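ADP-ribosylating toxin CARDS (Mycoplasma pneumoniae, PDB 4TLV) transfers ADP-ribose from NAD+ to multiple target proteins and, as the main virulence factor of the bacterium, causes vacuolation of mammalian cells. Local coordinates at residues A[542-547]-A[582-587]; A[103-108]-A[527-532]; A[276-281]-A[424-429]. One frame throughout, in Å; residues are numbered along the deposited sequence.

Contact 1. Residues A[542-547]-A[582-587]; sequences NFRHIR and ILVKDG
Phe543 and Leu583 lie side by side on one face of an antiparallel sheet, pointing the same way, as the non-hydrogen-bonded pair of the ladder. Leu583 CD2 reaches Phe543 CE1 at 3.4 Å, coming obliquely to the ring, while the carbonyl of Ile582 meets the ring edge. The other face carries Arg544, Ile582 and Ile546. Here Ile546 CD1 lies 3.7 Å from Ile582 CG2, the two side chains crossing at about a right angle, and the Val584 side chain crosses Arg544 likewise, its CG2 meeting CB and CG. Arg544 and Ile582 form the hydrogen-bonded pair, each donating its N to the other's O. One step on, Val584 N donates to Asn542 O, and there the ladder passes to a side chain. Asn542 holds CG anti to its backbone N (chi1 -163°), and ND2 donates to Val584 O at 2.9 Å from above the carbonyl plane. Asp586 OD1 approaches CB of the same asparagine at 3.5 Å. Asn542 OD1 accepts from Arg544 NH1 at 2.8 Å, and NH1 also donates to Phe543 O, lying in the guanidinium plane, at 2.8 Å; the bend at chi2 (-70°) begins the turn of the arginine chain back over its own strand. Arg544 NH2 adds a salt bridge to Asp589. Within the D3 beta-trefoil domain, strand 543-548 runs between strands 578-583 and 526-529, with Ile546 packed against Trp526 and Phe528 of the latter, while strand 554-558 is the other sheet neighbour of 578-583.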
loop_
_atom_site.group_PDB
_atom_site.type_symbol
_atom_site.label_atom_id
_atom_site.label_comp_id
_atom_site.label_asym_id
_atom_site.label_seq_id
_atom_site.Cartn_x
_atom_site.Cartn_y
_atom_site.Cartn_z
ATOM N N ASN A 542 19.077 6.041 -2.583
ATOM C CA ASN A 542 17.921 6.810 -2.113
ATOM C C ASN A 542 18.180 7.359 -0.705
ATOM O O ASN A 542 18.155 6.605 0.277
ATOM C CB ASN A 542 16.677 5.908 -2.118
ATOM C CG ASN A 542 15.381 6.689 -2.038
ATOM O OD1 ASN A 542 15.235 7.744 -2.661
ATOM N ND2 ASN A 542 14.425 6.170 -1.266
ATOM N N PHE A 543 18.453 8.664 -0.612
ATOM C CA PHE A 543 18.732 9.314 0.673
ATOM C C PHE A 543 17.613 10.270 1.075
ATOM O O PHE A 543 16.940 10.861 0.215
ATOM C CB PHE A 543 20.017 10.157 0.580
ATOM C CG PHE A 543 21.270 9.360 0.408
ATOM C CD1 PHE A 543 21.706 8.487 1.399
ATOM C CD2 PHE A 543 22.059 9.537 -0.718
ATOM C CE1 PHE A 543 22.894 7.773 1.242
ATOM C CE2 PHE A 543 23.238 8.829 -0.880
ATOM C CZ PHE A 543 23.655 7.948 0.099
ATOM N N ARG A 544 17.431 10.435 2.384
ATOM C CA ARG A 544 16.587 11.481 2.948
ATOM C C ARG A 544 17.233 12.021 4.220
ATOM O O ARG A 544 18.024 11.332 4.863
ATOM C CB ARG A 544 15.210 10.926 3.336
ATOM C CG ARG A 544 14.380 10.359 2.179
ATOM C CD ARG A 544 13.890 11.483 1.241
ATOM N NE ARG A 544 12.945 10.934 0.254
ATOM C CZ ARG A 544 13.301 10.250 -0.830
ATOM N NH1 ARG A 544 14.587 10.033 -1.113
ATOM N NH2 ARG A 544 12.365 9.790 -1.654
ATOM N N HIS A 545 16.869 13.241 4.592
ATOM C CA HIS A 545 17.086 13.716 5.951
ATOM C C HIS A 545 15.908 13.255 6.817
ATOM O O HIS A 545 14.793 13.092 6.322
ATOM C CB HIS A 545 17.209 15.244 5.980
ATOM C CG HIS A 545 18.435 15.754 5.287
ATOM N ND1 HIS A 545 18.501 16.998 4.698
ATOM C CD2 HIS A 545 19.635 15.167 5.059
ATOM C CE1 HIS A 545 19.695 17.165 4.152
ATOM N NE2 HIS A 545 20.403 16.068 4.359
ATOM N N ILE A 546 16.163 13.033 8.100
ATOM C CA ILE A 546 15.116 12.610 9.029
ATOM C C ILE A 546 15.105 13.546 10.232
ATOM O O ILE A 546 16.146 13.798 10.826
ATOM C CB ILE A 546 15.308 11.132 9.472
ATOM C CG1 ILE A 546 15.256 10.209 8.247
ATOM C CG2 ILE A 546 14.245 10.734 10.505
ATOM C CD1 ILE A 546 15.537 8.746 8.544
ATOM N N ARG A 547 13.937 14.082 10.561
ATOM C CA ARG A 547 13.801 15.024 11.669
ATOM C C ARG A 547 12.686 14.600 12.617
ATOM O O ARG A 547 11.726 13.944 12.214
ATOM C CB ARG A 547 13.506 16.428 11.148
ATOM C CG ARG A 547 14.679 17.061 10.402
ATOM C CD ARG A 547 14.387 18.495 9.973
ATOM N NE ARG A 547 15.580 19.103 9.377
ATOM C CZ ARG A 547 15.932 18.975 8.104
ATOM N NH1 ARG A 547 15.183 18.258 7.269
ATOM N NH2 ARG A 547 17.033 19.565 7.661
ATOM N N ILE A 582 20.482 9.672 5.265
ATOM C CA ILE A 582 20.067 8.349 5.708
ATOM C C ILE A 582 19.528 7.564 4.507
ATOM O O ILE A 582 18.734 8.095 3.728
ATOM C CB ILE A 582 18.974 8.439 6.811
ATOM C CG1 ILE A 582 19.345 9.466 7.898
ATOM C CG2 ILE A 582 18.663 7.035 7.404
ATOM C CD1 ILE A 582 20.718 9.187 8.581
ATOM N N LEU A 583 19.957 6.312 4.341
ATOM C CA LEU A 583 19.395 5.462 3.292
ATOM C C LEU A 583 17.982 5.039 3.683
ATOM O O LEU A 583 17.759 4.611 4.819
ATOM C CB LEU A 583 20.234 4.195 3.097
ATOM C CG LEU A 583 21.624 4.335 2.480
ATOM C CD1 LEU A 583 22.401 3.035 2.657
ATOM C CD2 LEU A 583 21.478 4.669 1.010
ATOM N N VAL A 584 17.052 5.127 2.732
ATOM C CA VAL A 584 15.669 4.680 2.928
ATOM C C VAL A 584 15.236 3.842 1.719
ATOM O O VAL A 584 15.561 4.173 0.575
ATOM C CB VAL A 584 14.693 5.875 3.066
ATOM C CG1 VAL A 584 13.362 5.412 3.697
ATOM C CG2 VAL A 584 15.305 6.995 3.919
ATOM N N LYS A 585 14.494 2.767 1.971
ATOM C CA LYS A 585 14.094 1.855 0.906
ATOM C C LYS A 585 13.412 2.610 -0.250
ATOM O O LYS A 585 12.495 3.397 -0.034
ATOM C CB LYS A 585 13.168 0.771 1.478
ATOM C CG LYS A 585 12.643 -0.265 0.456
ATOM C CD LYS A 585 12.004 -1.467 1.192
ATOM C CE LYS A 585 11.168 -2.349 0.263
ATOM N NZ LYS A 585 11.982 -2.844 -0.878
ATOM N N ASP A 586 13.859 2.372 -1.469
ATOM C CA ASP A 586 13.254 3.027 -2.629
ATOM C C ASP A 586 11.760 2.786 -2.647
ATOM O O ASP A 586 11.332 1.644 -2.522
ATOM C CB ASP A 586 13.818 2.462 -3.928
ATOM C CG ASP A 586 14.971 3.270 -4.455
ATOM O OD1 ASP A 586 16.105 3.054 -3.978
ATOM O OD2 ASP A 586 14.741 4.116 -5.350
ATOM N N GLY A 587 10.984 3.855 -2.829
ATOM C CA GLY A 587 9.533 3.754 -2.943
ATOM C C GLY A 587 8.770 3.787 -1.634
ATOM O O GLY A 587 7.549 3.659 -1.622
HETATM O O HOH W 1 11.564 6.575 -2.384
#

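Contact 2. Residues A[103-108]-A[527-532]; sequences MRQRQV and YFSRDD
At the interface of the mART and D3 domains, Arg104 and Gln105, at the C-terminal end of helix 92-104, meet Tyr527 and Asp531 from the outermost strand 526-529 of D3 and the loop after it. Arg104 lays its CB over one face of the Tyr527 ring, a CH-pi contact 3.7 Å from the centroid and 24° off the normal, offset toward the rim so that CZ is the nearest ring atom, at 3.4 Å. Beyond CB the bent chain leads the guanidinium away from the ring, to Gln119 and the carbonyl of Tyr549, and Tyr527 OH pairs with Asn552. The helix closes in a Schellman motif, with Arg106 at positive phi and a weak bond from Arg106 N back to Met103 O; Gln105, the residue before Arg106, sends its side chain across to D3. Its CG passes the ring edge, 3.5 Å from Tyr527 OH, and the chain runs on extended until NE2 donates to Asp531 OD1 at 3.0 Å, nearly straight (166°), in the amide plane and onto the syn lone pair. Amide and carboxylate planes stand 82° apart. Asp101 OD1 takes a hydrogen bond from Gln105 NE2 as well as pairing with Ser529 OG, and the other oxygen of Asp531, OD2, is held by Arg547 and His545.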
loop_
_atom_site.group_PDB
_atom_site.type_symbol
_atom_site.label_atom_id
_atom_site.label_comp_id
_atom_site.label_asym_id
_atom_site.label_seq_id
_atom_site.Cartn_x
_atom_site.Cartn_y
_atom_site.Cartn_z
ATOM N N MET A 103 5.396 21.527 6.094
ATOM C CA MET A 103 4.627 21.982 7.247
ATOM C C MET A 103 5.402 21.855 8.558
ATOM O O MET A 103 5.358 22.759 9.387
ATOM C CB MET A 103 3.271 21.267 7.336
ATOM C CG MET A 103 2.336 21.636 6.188
ATOM S SD MET A 103 0.672 20.988 6.423
ATOM C CE MET A 103 1.034 19.279 6.805
ATOM N N ARG A 104 6.113 20.747 8.755
ATOM C CA ARG A 104 6.866 20.579 9.995
ATOM C C ARG A 104 8.050 21.548 10.059
ATOM O O ARG A 104 8.453 21.956 11.143
ATOM C CB ARG A 104 7.393 19.153 10.163
ATOM C CG ARG A 104 6.321 18.070 10.293
ATOM C CD ARG A 104 5.237 18.394 11.326
ATOM N NE ARG A 104 5.746 18.642 12.685
ATOM C CZ ARG A 104 4.962 18.892 13.732
ATOM N NH1 ARG A 104 3.648 18.909 13.582
ATOM N NH2 ARG A 104 5.486 19.121 14.934
ATOM N N GLN A 105 8.626 21.881 8.905
ATOM C CA GLN A 105 9.778 22.787 8.868
ATOM C C GLN A 105 9.308 24.237 8.825
ATOM O O GLN A 105 10.123 25.152 8.747
ATOM C CB GLN A 105 10.695 22.489 7.665
ATOM C CG GLN A 105 11.333 21.092 7.668
ATOM C CD GLN A 105 12.643 21.035 6.890
ATOM O OE1 GLN A 105 13.594 21.750 7.213
ATOM N NE2 GLN A 105 12.705 20.175 5.871
ATOM N N ARG A 106 7.993 24.434 8.847
ATOM C CA ARG A 106 7.375 25.761 8.857
ATOM C C ARG A 106 7.591 26.580 7.572
ATOM O O ARG A 106 7.889 27.776 7.620
ATOM C CB ARG A 106 7.826 26.540 10.108
ATOM C CG ARG A 106 7.439 25.832 11.407
ATOM C CD ARG A 106 8.200 26.364 12.621
ATOM N NE ARG A 106 7.744 25.721 13.851
ATOM C CZ ARG A 106 6.473 25.701 14.252
ATOM N NH1 ARG A 106 5.533 26.290 13.516
ATOM N NH2 ARG A 106 6.136 25.094 15.388
ATOM N N GLN A 107 7.399 25.943 6.422
ATOM C CA GLN A 107 7.620 26.607 5.142
ATOM C C GLN A 107 6.337 26.660 4.344
ATOM O O GLN A 107 6.339 26.620 3.115
ATOM C CB GLN A 107 8.737 25.898 4.372
ATOM C CG GLN A 107 10.047 25.866 5.160
ATOM C CD GLN A 107 11.096 24.923 4.580
ATOM O OE1 GLN A 107 10.926 24.377 3.493
ATOM N NE2 GLN A 107 12.193 24.738 5.310
ATOM N N VAL A 108 5.224 26.753 5.050
ATOM C CA VAL A 108 3.935 26.790 4.387
ATOM C C VAL A 108 3.131 28.016 4.816
ATOM O O VAL A 108 3.124 28.393 5.984
ATOM C CB VAL A 108 3.117 25.511 4.693
ATOM C CG1 VAL A 108 1.652 25.702 4.299
ATOM C CG2 VAL A 108 3.737 24.291 3.981
ATOM N N TYR A 527 9.832 12.430 10.688
ATOM C CA TYR A 527 9.404 12.602 9.300
ATOM C C TYR A 527 10.606 12.717 8.378
ATOM O O TYR A 527 11.722 13.013 8.822
ATOM C CB TYR A 527 8.476 13.814 9.151
ATOM C CG TYR A 527 9.151 15.132 9.449
ATOM C CD1 TYR A 527 9.305 15.579 10.759
ATOM C CD2 TYR A 527 9.639 15.932 8.419
ATOM C CE1 TYR A 527 9.930 16.804 11.031
ATOM C CE2 TYR A 527 10.262 17.149 8.678
ATOM C CZ TYR A 527 10.404 17.576 9.986
ATOM O OH TYR A 527 11.024 18.783 10.237
ATOM N N PHE A 528 10.379 12.459 7.092
ATOM C CA PHE A 528 11.451 12.444 6.102
ATOM C C PHE A 528 11.442 13.738 5.294
ATOM O O PHE A 528 10.373 14.317 5.056
ATOM C CB PHE A 528 11.280 11.240 5.162
ATOM C CG PHE A 528 11.307 9.911 5.878
ATOM C CD1 PHE A 528 10.172 9.431 6.519
ATOM C CD2 PHE A 528 12.472 9.153 5.911
ATOM C CE1 PHE A 528 10.192 8.214 7.194
ATOM C CE2 PHE A 528 12.509 7.931 6.583
ATOM C CZ PHE A 528 11.371 7.462 7.227
ATOM N N SER A 529 12.633 14.182 4.889
ATOM C CA SER A 529 12.807 15.434 4.135
ATOM C C SER A 529 13.704 15.225 2.940
ATOM O O SER A 529 14.771 14.626 3.060
ATOM C CB SER A 529 13.463 16.523 5.001
ATOM O OG SER A 529 12.722 16.765 6.175
ATOM N N ARG A 530 13.292 15.747 1.789
ATOM C CA ARG A 530 14.121 15.699 0.596
ATOM C C ARG A 530 15.149 16.834 0.592
ATOM O O ARG A 530 16.248 16.666 0.094
ATOM C CB ARG A 530 13.247 15.761 -0.679
ATOM C CG ARG A 530 12.300 14.558 -0.851
ATOM C CD ARG A 530 11.287 14.821 -1.969
ATOM N NE ARG A 530 11.976 15.017 -3.248
ATOM C CZ ARG A 530 12.277 14.041 -4.101
ATOM N NH1 ARG A 530 11.916 12.786 -3.840
ATOM N NH2 ARG A 530 12.919 14.323 -5.226
ATOM N N ASP A 531 14.770 17.975 1.163
ATOM C CA ASP A 531 15.595 19.183 1.175
ATOM C C ASP A 531 16.265 19.411 -0.185
ATOM O O ASP A 531 15.587 19.401 -1.204
ATOM C CB ASP A 531 16.599 19.162 2.343
ATOM C CG ASP A 531 15.902 19.160 3.724
ATOM O OD1 ASP A 531 14.904 19.888 3.911
ATOM O OD2 ASP A 531 16.355 18.432 4.627
ATOM N N ASP A 532 17.584 19.601 -0.208
ATOM C CA ASP A 532 18.300 19.828 -1.467
ATOM C C ASP A 532 19.103 18.605 -1.898
ATOM O O ASP A 532 20.050 18.721 -2.670
ATOM C CB ASP A 532 19.249 21.032 -1.354
ATOM C CG ASP A 532 18.512 22.346 -1.165
ATOM O OD1 ASP A 532 17.518 22.587 -1.888
ATOM O OD2 ASP A 532 18.934 23.144 -0.296
#

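Contact 3. Residues A[276-281]-A[424-429]; sequences PVYLRG and ECTTHA. With ACT (acetate ion), chain M.
Tyr278 turns CG anti to its carbonyl carbon (chi1 -71°), which brings CG to Thr426 CB and CA, and Thr427 turns OG1 likewise (chi1 -50°), toward the Tyr278 amide. Both segments belong to the beta-trefoil fold of D2, where strand 278-281, the first of the domain, meets the loop that follows its last strand, 415-421. Thr426 CA stands over one face of the Tyr278 ring, a CH-pi contact 3.9 Å from the centroid and offset toward the rim, and Cys425 O lies above the same face. Thr426 CB approaches Tyr278 CB at 3.7 Å, the two side chains crossing obliquely. Thr426 OG1 turns instead to the carbonyl of Ile421. Tyr278 N donates to Thr427 OG1 at 2.9 Å with an angle of 162°, a side-chain hydroxyl thus accepting from the strand's backbone; Thr427 OG1 has a further, weak bond to Ile421 O. Water 2 bridges Pro276 O and His428 N. The His428 ring folds back on its own loop, NE2 donating to Glu424 O in the ring plane at 2.9 Å. Beyond it, Ala429 N donates to an acetate oxygen, ACT O, also at 2.9 Å.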
loop_
_atom_site.group_PDB
_atom_site.type_symbol
_atom_site.label_atom_id
_atom_site.label_comp_id
_atom_site.label_asym_id
_atom_site.label_seq_id
_atom_site.Cartn_x
_atom_site.Cartn_y
_atom_site.Cartn_z
ATOM N N PRO A 276 -11.459 -18.931 8.233
ATOM C CA PRO A 276 -10.337 -19.835 7.955
ATOM C C PRO A 276 -10.204 -19.995 6.440
ATOM O O PRO A 276 -11.094 -19.572 5.698
ATOM C CB PRO A 276 -10.795 -21.154 8.589
ATOM C CG PRO A 276 -12.296 -21.086 8.501
ATOM C CD PRO A 276 -12.589 -19.643 8.858
ATOM N N VAL A 277 -9.109 -20.598 5.984
ATOM C CA VAL A 277 -8.828 -20.699 4.563
ATOM C C VAL A 277 -8.584 -22.155 4.173
ATOM O O VAL A 277 -7.707 -22.821 4.740
ATOM C CB VAL A 277 -7.582 -19.868 4.179
ATOM C CG1 VAL A 277 -7.318 -19.976 2.680
ATOM C CG2 VAL A 277 -7.780 -18.385 4.608
ATOM N N TYR A 278 -9.361 -22.624 3.200
ATOM C CA TYR A 278 -9.289 -24.000 2.700
ATOM C C TYR A 278 -8.830 -24.049 1.254
ATOM O O TYR A 278 -9.370 -23.351 0.406
ATOM C CB TYR A 278 -10.668 -24.654 2.769
ATOM C CG TYR A 278 -11.151 -24.963 4.161
ATOM C CD1 TYR A 278 -11.647 -23.964 4.983
ATOM C CD2 TYR A 278 -11.132 -26.261 4.641
ATOM C CE1 TYR A 278 -12.101 -24.248 6.253
ATOM C CE2 TYR A 278 -11.589 -26.566 5.910
ATOM C CZ TYR A 278 -12.067 -25.554 6.714
ATOM O OH TYR A 278 -12.515 -25.856 7.970
ATOM N N LEU A 279 -7.844 -24.897 0.978
ATOM C CA LEU A 279 -7.326 -25.068 -0.368
ATOM C C LEU A 279 -7.469 -26.520 -0.818
ATOM O O LEU A 279 -7.462 -27.437 0.002
ATOM C CB LEU A 279 -5.859 -24.641 -0.425
ATOM C CG LEU A 279 -5.645 -23.192 0.016
ATOM C CD1 LEU A 279 -4.829 -23.169 1.283
ATOM C CD2 LEU A 279 -4.999 -22.357 -1.074
ATOM N N ARG A 280 -7.589 -26.718 -2.122
ATOM C CA ARG A 280 -7.726 -28.056 -2.689
ATOM C C ARG A 280 -6.708 -28.258 -3.810
ATOM O O ARG A 280 -6.492 -27.372 -4.642
ATOM C CB ARG A 280 -9.160 -28.281 -3.187
ATOM C CG ARG A 280 -9.460 -29.697 -3.675
ATOM C CD ARG A 280 -10.969 -29.919 -3.788
ATOM N NE ARG A 280 -11.600 -29.931 -2.472
ATOM C CZ ARG A 280 -12.902 -29.771 -2.254
ATOM N NH1 ARG A 280 -13.735 -29.579 -3.275
ATOM N NH2 ARG A 280 -13.368 -29.804 -1.013
ATOM N N GLY A 281 -6.050 -29.414 -3.790
ATOM C CA GLY A 281 -5.089 -29.764 -4.818
ATOM C C GLY A 281 -5.848 -30.126 -6.070
ATOM O O GLY A 281 -6.845 -30.835 -6.006
ATOM N N GLU A 424 -19.962 -23.154 1.984
ATOM C CA GLU A 424 -20.341 -23.111 3.394
ATOM C C GLU A 424 -19.377 -23.943 4.244
ATOM O O GLU A 424 -18.984 -23.529 5.331
ATOM C CB GLU A 424 -21.772 -23.612 3.586
ATOM C CG GLU A 424 -22.265 -23.528 5.030
ATOM C CD GLU A 424 -23.713 -23.988 5.189
ATOM O OE1 GLU A 424 -24.317 -24.408 4.171
ATOM O OE2 GLU A 424 -24.248 -23.930 6.322
ATOM N N CYS A 425 -18.989 -25.112 3.746
ATOM C CA CYS A 425 -18.143 -26.018 4.523
ATOM C C CYS A 425 -16.641 -25.754 4.364
ATOM O O CYS A 425 -15.819 -26.458 4.958
ATOM C CB CYS A 425 -18.449 -27.476 4.166
ATOM S SG CYS A 425 -19.997 -28.113 4.863
ATOM N N THR A 426 -16.278 -24.757 3.562
ATOM C CA THR A 426 -14.867 -24.427 3.388
ATOM C C THR A 426 -14.572 -22.935 3.638
ATOM O O THR A 426 -14.869 -22.410 4.714
ATOM C CB THR A 426 -14.309 -24.923 2.027
ATOM O OG1 THR A 426 -15.144 -24.488 0.948
ATOM C CG2 THR A 426 -14.230 -26.455 2.004
ATOM N N THR A 427 -13.980 -22.262 2.663
ATOM C CA THR A 427 -13.648 -20.850 2.831
ATOM C C THR A 427 -14.882 -19.988 2.623
ATOM O O THR A 427 -15.558 -20.119 1.612
ATOM C CB THR A 427 -12.598 -20.415 1.806
ATOM O OG1 THR A 427 -11.513 -21.345 1.832
ATOM C CG2 THR A 427 -12.085 -18.996 2.127
ATOM N N HIS A 428 -15.174 -19.088 3.554
ATOM C CA HIS A 428 -16.308 -18.198 3.324
ATOM C C HIS A 428 -15.983 -17.128 2.289
ATOM O O HIS A 428 -14.819 -16.802 2.066
ATOM C CB HIS A 428 -16.863 -17.654 4.627
ATOM C CG HIS A 428 -17.591 -18.699 5.424
ATOM N ND1 HIS A 428 -18.258 -18.632 6.601
ATOM C CD2 HIS A 428 -17.682 -20.011 5.006
ATOM C CE1 HIS A 428 -18.730 -19.897 6.872
ATOM N NE2 HIS A 428 -18.371 -20.709 5.894
ATOM N N ALA A 429 -17.018 -16.618 1.631
ATOM C CA ALA A 429 -16.833 -15.902 0.372
ATOM C C ALA A 429 -16.004 -14.627 0.519
ATOM O O ALA A 429 -15.281 -14.239 -0.404
ATOM C CB ALA A 429 -18.200 -15.571 -0.258
HETATM C C ACT M . -20.359 -18.575 2.304
HETATM O O ACT M . -19.654 -17.545 2.443
HETATM O OXT ACT M . -21.472 -18.580 2.880
HETATM C CH3 ACT M . -19.899 -19.743 1.485
HETATM O O HOH W 2 -13.862 -18.952 5.959
#

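In the fold
Contacts 1 and 2 adjoin, their centres 14 Å apart, and share the D3 sheet: strand 543-548 lies between the partner strand of contact 1 and strand 526-529 of contact 2. Asp531 joins them, its OD2 lying 2.6 Å from His545 ND1, a probable hydrogen bond, while OD1 faces the mART domain; His545 O lies 2.8 Å from Ser529 N, also a probable hydrogen bond. Contact 3 lies in the D2 trefoil, on the opposite side of the chain's centre, 42 Å from contact 1 and 49 Å from contact 2 between centres. Contact 2 joins sequence ends 419 residues apart, and all of D2 falls between them. The acetate at contact 3, probably from the crystallisation liquor, also bonds His163.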